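Local atomic coordinates of ribonuclease T2 (PDB entry 3T0O), a protein that cleaves single-stranded RNA, preferentially between purine and uridine residues, leaving purine-2',3'-cyclophosphate ends and supplying microbial RNA fragments that TLR8 senses in innate immunity. Residues W10-M15 against E176-K181; R150-I155 against Q184-C189. All coordinates share one frame; numbering follows the deposited sequence.

Interaction 1. Residues W10-M15 against E176-K181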
loop_
_atom_site.group_PDB
_atom_site.type_symbol
_atom_site.label_atom_id
_atom_site.label_comp_id
_atom_site.label_asym_id
_atom_site.label_seq_id
_atom_site.Cartn_x
_atom_site.Cartn_y
_atom_site.Cartn_z
ATOM N N TRP A 10 15.483 -11.706 -4.709
ATOM C CA TRP A 10 15.088 -10.423 -4.009
ATOM C C TRP A 10 15.699 -10.233 -2.591
ATOM O O TRP A 10 16.135 -11.186 -1.948
ATOM C CB TRP A 10 13.581 -10.263 -3.996
ATOM C CG TRP A 10 12.811 -11.302 -3.239
ATOM C CD1 TRP A 10 12.405 -12.543 -3.710
ATOM C CD2 TRP A 10 12.383 -11.213 -1.917
ATOM N NE1 TRP A 10 11.673 -13.186 -2.732
ATOM C CE2 TRP A 10 11.672 -12.408 -1.611
ATOM C CE3 TRP A 10 12.499 -10.224 -0.940
ATOM C CZ2 TRP A 10 11.077 -12.632 -0.369
ATOM C CZ3 TRP A 10 11.915 -10.458 0.338
ATOM C CH2 TRP A 10 11.189 -11.655 0.586
ATOM N N LYS A 11 15.790 -8.994 -2.121
ATOM C CA LYS A 11 16.502 -8.752 -0.880
ATOM C C LYS A 11 15.676 -8.141 0.225
ATOM O O LYS A 11 15.966 -8.340 1.383
ATOM C CB LYS A 11 17.776 -7.927 -1.075
ATOM C CG LYS A 11 18.920 -8.746 -1.677
ATOM C CD LYS A 11 19.601 -7.923 -2.738
ATOM C CE LYS A 11 20.912 -8.528 -3.214
ATOM N NZ LYS A 11 22.089 -7.851 -2.581
ATOM N N LYS A 12 14.678 -7.371 -0.145
ATOM C CA LYS A 12 13.805 -6.763 0.870
ATOM C C LYS A 12 12.373 -6.755 0.406
ATOM O O LYS A 12 12.038 -6.899 -0.784
ATOM C CB LYS A 12 14.247 -5.310 1.185
ATOM C CG LYS A 12 13.946 -4.408 0.024
ATOM C CD LYS A 12 14.705 -3.078 0.182
ATOM C CE LYS A 12 14.421 -2.207 -1.017
ATOM N NZ LYS A 12 15.478 -2.443 -2.015
ATOM N N LEU A 13 11.495 -6.497 1.361
ATOM C CA LEU A 13 10.094 -6.363 1.071
ATOM C C LEU A 13 9.712 -4.890 1.066
ATOM O O LEU A 13 10.349 -4.112 1.757
ATOM C CB LEU A 13 9.281 -7.093 2.158
ATOM C CG LEU A 13 9.423 -8.607 2.042
ATOM C CD1 LEU A 13 9.029 -9.234 3.395
ATOM C CD2 LEU A 13 8.526 -9.082 0.853
ATOM N N ILE A 14 8.659 -4.535 0.331
ATOM C CA ILE A 14 8.152 -3.161 0.377
ATOM C C ILE A 14 6.685 -3.202 0.756
ATOM O O ILE A 14 5.889 -3.852 0.045
ATOM C CB ILE A 14 8.341 -2.500 -0.987
ATOM C CG1 ILE A 14 9.770 -2.537 -1.459
ATOM C CG2 ILE A 14 7.907 -0.983 -0.877
ATOM C CD1 ILE A 14 9.885 -2.213 -2.985
ATOM N N MET A 15 6.323 -2.610 1.911
ATOM C CA MET A 15 4.913 -2.532 2.278
ATOM C C MET A 15 4.392 -1.264 1.611
ATOM O O MET A 15 4.867 -0.177 1.883
ATOM C CB MET A 15 4.724 -2.428 3.781
ATOM C CG MET A 15 3.290 -2.036 4.166
ATOM S SD MET A 15 2.002 -3.233 3.648
ATOM C CE MET A 15 0.567 -2.707 4.547
ATOM N N GLU A 176 5.478 4.053 0.731
ATOM C CA GLU A 176 6.177 2.726 0.746
ATOM C C GLU A 176 7.129 2.715 1.902
ATOM O O GLU A 176 7.862 3.669 2.133
ATOM C CB GLU A 176 6.934 2.450 -0.536
ATOM C CG GLU A 176 5.930 2.536 -1.716
ATOM C CD GLU A 176 6.552 2.151 -2.986
ATOM O OE1 GLU A 176 7.766 2.117 -3.050
ATOM O OE2 GLU A 176 5.803 1.929 -3.950
ATOM N N LEU A 177 7.138 1.602 2.646
ATOM C CA LEU A 177 8.080 1.418 3.781
ATOM C C LEU A 177 8.745 0.068 3.517
ATOM O O LEU A 177 8.076 -0.950 3.301
ATOM C CB LEU A 177 7.359 1.357 5.126
ATOM C CG LEU A 177 6.733 2.721 5.538
ATOM C CD1 LEU A 177 5.598 2.520 6.548
ATOM C CD2 LEU A 177 7.883 3.580 6.090
ATOM N N CYS A 178 10.072 0.062 3.556
ATOM C CA CYS A 178 10.779 -1.197 3.307
ATOM C C CYS A 178 10.886 -2.003 4.598
ATOM O O CYS A 178 10.962 -1.471 5.700
ATOM C CB CYS A 178 12.146 -0.936 2.726
ATOM S SG CYS A 178 11.904 -0.399 0.983
ATOM N N LEU A 179 10.909 -3.322 4.418
ATOM C CA LEU A 179 10.856 -4.271 5.550
ATOM C C LEU A 179 11.835 -5.386 5.311
ATOM O O LEU A 179 12.098 -5.786 4.168
ATOM C CB LEU A 179 9.437 -4.889 5.702
ATOM C CG LEU A 179 8.313 -3.900 5.919
ATOM C CD1 LEU A 179 6.993 -4.680 5.860
ATOM C CD2 LEU A 179 8.439 -3.214 7.248
ATOM N N THR A 180 12.407 -5.897 6.385
ATOM C CA THR A 180 13.434 -6.944 6.209
ATOM C C THR A 180 12.813 -8.221 5.692
ATOM O O THR A 180 11.662 -8.515 5.927
ATOM C CB THR A 180 14.186 -7.246 7.493
ATOM O OG1 THR A 180 13.250 -7.766 8.476
ATOM C CG2 THR A 180 14.904 -5.950 7.981
ATOM N N LYS A 181 13.609 -9.015 4.990
ATOM C CA LYS A 181 13.067 -10.158 4.316
ATOM C C LYS A 181 12.544 -11.197 5.284
ATOM O O LYS A 181 11.418 -11.679 5.182
ATOM C CB LYS A 181 14.211 -10.727 3.469
ATOM C CG LYS A 181 13.981 -12.045 2.827
ATOM C CD LYS A 181 15.000 -12.098 1.642
ATOM C CE LYS A 181 14.605 -13.006 0.549
ATOM N NZ LYS A 181 15.778 -13.381 -0.283
HETATM O O HOH W 1 15.321 -14.375 -2.765
HETATM O O HOH W 2 15.950 -7.376 3.982
#
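The ammonium of K181 is the best-held polar group, gripped by two hydrogen bonds and a ring face: NZ gives one bond to W10 O (2.8 Å), another to a water, and stands over the W10 six-membered ring in a cation-pi contact. The lysine chain, extended with CG anti to the backbone N (chi1 171°), crosses the indole obliquely. Its CE sits 3.4 Å from the six-membered ring centroid, almost on the ring normal, a CH-pi contact, while CG lies against CZ3 and CH2. W10 turns the ring there by holding CG in the crowded position between backbone N and carbonyl carbon (chi1 63°), and its NE1 is tied to C97 O. A second water bridges K11 O and K181 N, donating to the former and accepting from the latter. L13 pairs with L179 and M15 with L177 as antiparallel hydrogen-bonded pairs, L13 N reaching L179 O at 3.0 Å, nearly straight (165°). L13, M15, L177 and L179 share one face, where M15 CB meets L179 CD1 at 3.8 Å and helix 107-121 packs on M15 and L179. I14 and C178 share the other face, CG1 touching SG; I14 CG2 also lies 3.6 Å from E176 CB, the two side chains crossing obliquely. This is neighbouring-strand pairing in the central antiparallel sheet of the RNase T2 alpha/beta fold.

Interaction 2. Residues R150-I155 against Q184-C189. With NAG (2-acetamido-2-deoxy-beta-D-glucopyranose), chain C.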
loop_
_atom_site.group_PDB
_atom_site.type_symbol
_atom_site.label_atom_id
_atom_site.label_comp_id
_atom_site.label_asym_id
_atom_site.label_seq_id
_atom_site.Cartn_x
_atom_site.Cartn_y
_atom_site.Cartn_z
ATOM N N ARG A 150 10.708 10.164 11.252
ATOM C CA ARG A 150 10.885 10.215 12.728
ATOM C C ARG A 150 10.116 9.080 13.371
ATOM O O ARG A 150 10.637 8.388 14.241
ATOM C CB ARG A 150 10.425 11.555 13.259
ATOM C CG ARG A 150 10.245 11.621 14.770
ATOM C CD ARG A 150 11.410 12.112 15.465
ATOM N NE ARG A 150 11.145 12.065 16.882
ATOM C CZ ARG A 150 11.585 12.962 17.767
ATOM N NH1 ARG A 150 12.298 14.024 17.374
ATOM N NH2 ARG A 150 11.277 12.807 19.058
ATOM N N VAL A 151 8.886 8.884 12.960
ATOM C CA VAL A 151 8.052 7.841 13.622
ATOM C C VAL A 151 8.534 6.445 13.324
ATOM O O VAL A 151 8.711 5.645 14.241
ATOM C CB VAL A 151 6.598 7.985 13.207
ATOM C CG1 VAL A 151 5.757 6.758 13.688
ATOM C CG2 VAL A 151 6.034 9.295 13.814
ATOM N N TYR A 152 8.809 6.157 12.043
ATOM C CA TYR A 152 9.232 4.799 11.713
ATOM C C TYR A 152 10.719 4.535 11.772
ATOM O O TYR A 152 11.141 3.375 11.732
ATOM C CB TYR A 152 8.735 4.451 10.302
ATOM C CG TYR A 152 7.246 4.356 10.258
ATOM C CD1 TYR A 152 6.575 3.472 11.068
ATOM C CD2 TYR A 152 6.515 5.165 9.458
ATOM C CE1 TYR A 152 5.153 3.389 11.018
ATOM C CE2 TYR A 152 5.106 5.087 9.388
ATOM C CZ TYR A 152 4.458 4.220 10.184
ATOM O OH TYR A 152 3.099 4.137 10.082
ATOM N N GLY A 153 11.512 5.588 11.879
ATOM C CA GLY A 153 12.954 5.389 12.000
ATOM C C GLY A 153 13.632 4.989 10.705
ATOM O O GLY A 153 14.835 4.660 10.737
ATOM N N VAL A 154 12.907 5.081 9.600
ATOM C CA VAL A 154 13.400 4.742 8.303
ATOM C C VAL A 154 12.770 5.700 7.316
ATOM O O VAL A 154 11.727 6.266 7.588
ATOM C CB VAL A 154 13.036 3.286 7.892
ATOM C CG1 VAL A 154 13.709 2.260 8.790
ATOM C CG2 VAL A 154 11.506 3.055 7.884
ATOM N N ILE A 155 13.410 5.879 6.162
ATOM C CA ILE A 155 12.909 6.861 5.173
ATOM C C ILE A 155 11.905 6.149 4.262
ATOM O O ILE A 155 12.223 5.110 3.681
ATOM C CB ILE A 155 14.074 7.363 4.281
ATOM C CG1 ILE A 155 15.250 7.947 5.100
ATOM C CG2 ILE A 155 13.541 8.334 3.236
ATOM C CD1 ILE A 155 14.858 8.859 6.182
ATOM N N GLN A 184 10.347 -9.021 8.552
ATOM C CA GLN A 184 9.614 -7.822 8.091
ATOM C C GLN A 184 9.711 -6.717 9.091
ATOM O O GLN A 184 8.671 -6.110 9.452
ATOM C CB GLN A 184 8.130 -8.151 7.807
ATOM C CG GLN A 184 7.980 -9.272 6.805
ATOM C CD GLN A 184 8.173 -10.637 7.450
ATOM O OE1 GLN A 184 7.544 -10.947 8.459
ATOM N NE2 GLN A 184 9.010 -11.473 6.843
ATOM N N GLN A 185 10.916 -6.446 9.565
ATOM C CA GLN A 185 11.157 -5.283 10.409
ATOM C C GLN A 185 11.452 -4.064 9.528
ATOM O O GLN A 185 11.983 -4.211 8.429
ATOM C CB GLN A 185 12.293 -5.600 11.392
ATOM C CG GLN A 185 11.923 -6.777 12.322
ATOM C CD GLN A 185 10.637 -6.520 13.114
ATOM O OE1 GLN A 185 9.598 -7.164 12.886
ATOM N NE2 GLN A 185 10.697 -5.566 14.041
ATOM N N LEU A 186 11.112 -2.861 10.014
ATOM C CA LEU A 186 11.389 -1.647 9.214
ATOM C C LEU A 186 12.866 -1.512 8.881
ATOM O O LEU A 186 13.733 -1.669 9.774
ATOM C CB LEU A 186 10.958 -0.398 9.960
ATOM C CG LEU A 186 9.435 -0.356 9.906
ATOM C CD1 LEU A 186 8.995 0.504 11.094
ATOM C CD2 LEU A 186 8.949 0.326 8.631
ATOM N N GLN A 187 13.118 -1.165 7.615
ATOM C CA GLN A 187 14.504 -0.887 7.176
ATOM C C GLN A 187 14.435 0.236 6.152
ATOM O O GLN A 187 13.392 0.545 5.612
ATOM C CB GLN A 187 15.164 -2.149 6.554
ATOM C CG GLN A 187 14.456 -2.692 5.360
ATOM C CD GLN A 187 15.341 -3.635 4.522
ATOM O OE1 GLN A 187 15.330 -4.822 4.728
ATOM N NE2 GLN A 187 16.111 -3.078 3.597
ATOM N N ASN A 188 15.591 0.848 5.895
ATOM C CA ASN A 188 15.616 1.709 4.763
ATOM C C ASN A 188 15.561 0.937 3.465
ATOM O O ASN A 188 15.973 -0.188 3.406
ATOM C CB ASN A 188 16.852 2.583 4.819
ATOM C CG ASN A 188 16.717 3.672 5.890
ATOM O OD1 ASN A 188 15.703 4.417 5.933
ATOM N ND2 ASN A 188 17.708 3.779 6.751
ATOM N N CYS A 189 15.114 1.612 2.434
ATOM C CA CYS A 189 15.004 1.015 1.103
ATOM C C CYS A 189 16.304 1.047 0.334
ATOM O O CYS A 189 16.439 0.366 -0.695
ATOM C CB CYS A 189 13.948 1.812 0.348
ATOM S SG CYS A 189 12.220 1.620 1.000
HETATM C C1 NAG C . 17.700 4.797 7.777
HETATM C C2 NAG C . 18.113 4.524 9.223
HETATM C C3 NAG C . 18.150 5.823 10.070
HETATM C C4 NAG C . 18.809 6.990 9.335
HETATM C C5 NAG C . 18.121 7.123 7.982
HETATM C C6 NAG C . 18.496 8.341 7.151
HETATM C C7 NAG C . 17.575 2.245 9.911
HETATM C C8 NAG C . 16.649 1.286 10.595
HETATM N N2 NAG C . 17.247 3.536 9.848
HETATM O O3 NAG C . 18.789 5.597 11.307
HETATM O O4 NAG C . 18.763 8.193 10.085
HETATM O O5 NAG C . 18.405 5.922 7.275
HETATM O O6 NAG C . 19.862 8.273 6.831
HETATM O O7 NAG C . 18.646 1.836 9.435
HETATM O O HOH W 3 11.387 2.365 4.509
HETATM O O HOH W 4 14.423 4.412 2.434
#
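The backbone leaves helix 141-152 at G153, whose positive phi (75°) turns the chain into an extended V154-I155 run, with V154 CA 5.2 Å from N188 CA. N188 carries the polar part of the contact. Its OD1 accepts I155 N at 2.7 Å in a nearly straight bond (169°) that arrives almost along the C=O axis, while ND2 on the same amide is bonded to C1 of the GlcNAc. The sugar adds its own clasp: its acetamido N2 donates to G153 O at 2.8 Å, again nearly straight. The two bonds use G153 O and I155 N, on either side of V154 in sequence, and so hold the N188 amide and the sugar against the chain leaving the helix. V154 CG1 touches both Q187 C (3.4 Å) and, in a direction roughly at right angles, the acetamido methyl C8, and I155 CD1 lies beside sugar C6. V154 CG2 meets L186 CD2, the two side chains crossing at about a right angle, and L186 CD1 comes obliquely to Y152 CD1 at 3.8 Å. The Y152 ring packs on L123 and V126 of helix 123-129, with its OH bonded to L121 O. Two waters, both donating to I155 O, bridge to the other segment, one donating also to Q187 O and the other accepting C189 N. Q187 NE2 donates to the backbone O of the next residue, N188 (2.9 Å). The whole is an N-glycosylation site, its core GlcNAc laid along the turn that follows a helix, at the surface of the RNase T2 fold.

From the N terminus, the chain enters through 10-15, one half of interaction 1, joined at 176-181 by its partner in this contact after its strand has paired with 39-45; the contact closes a long loop that takes in all the helices and the predicted active-site histidines H41 and H94. Interaction 2 opens within that loop, at 150-155, and closes beyond it at 184-189: the two contacts cross. They join directly, through the C178-C189 disulfide and through a probable hydrogen bond from T180 N to Q185 O, where strand 171-180 turns back into strand 186-187. The central sheet, its short edge strand and the end of helix 141-152 are thereby tied into one corner of the fold.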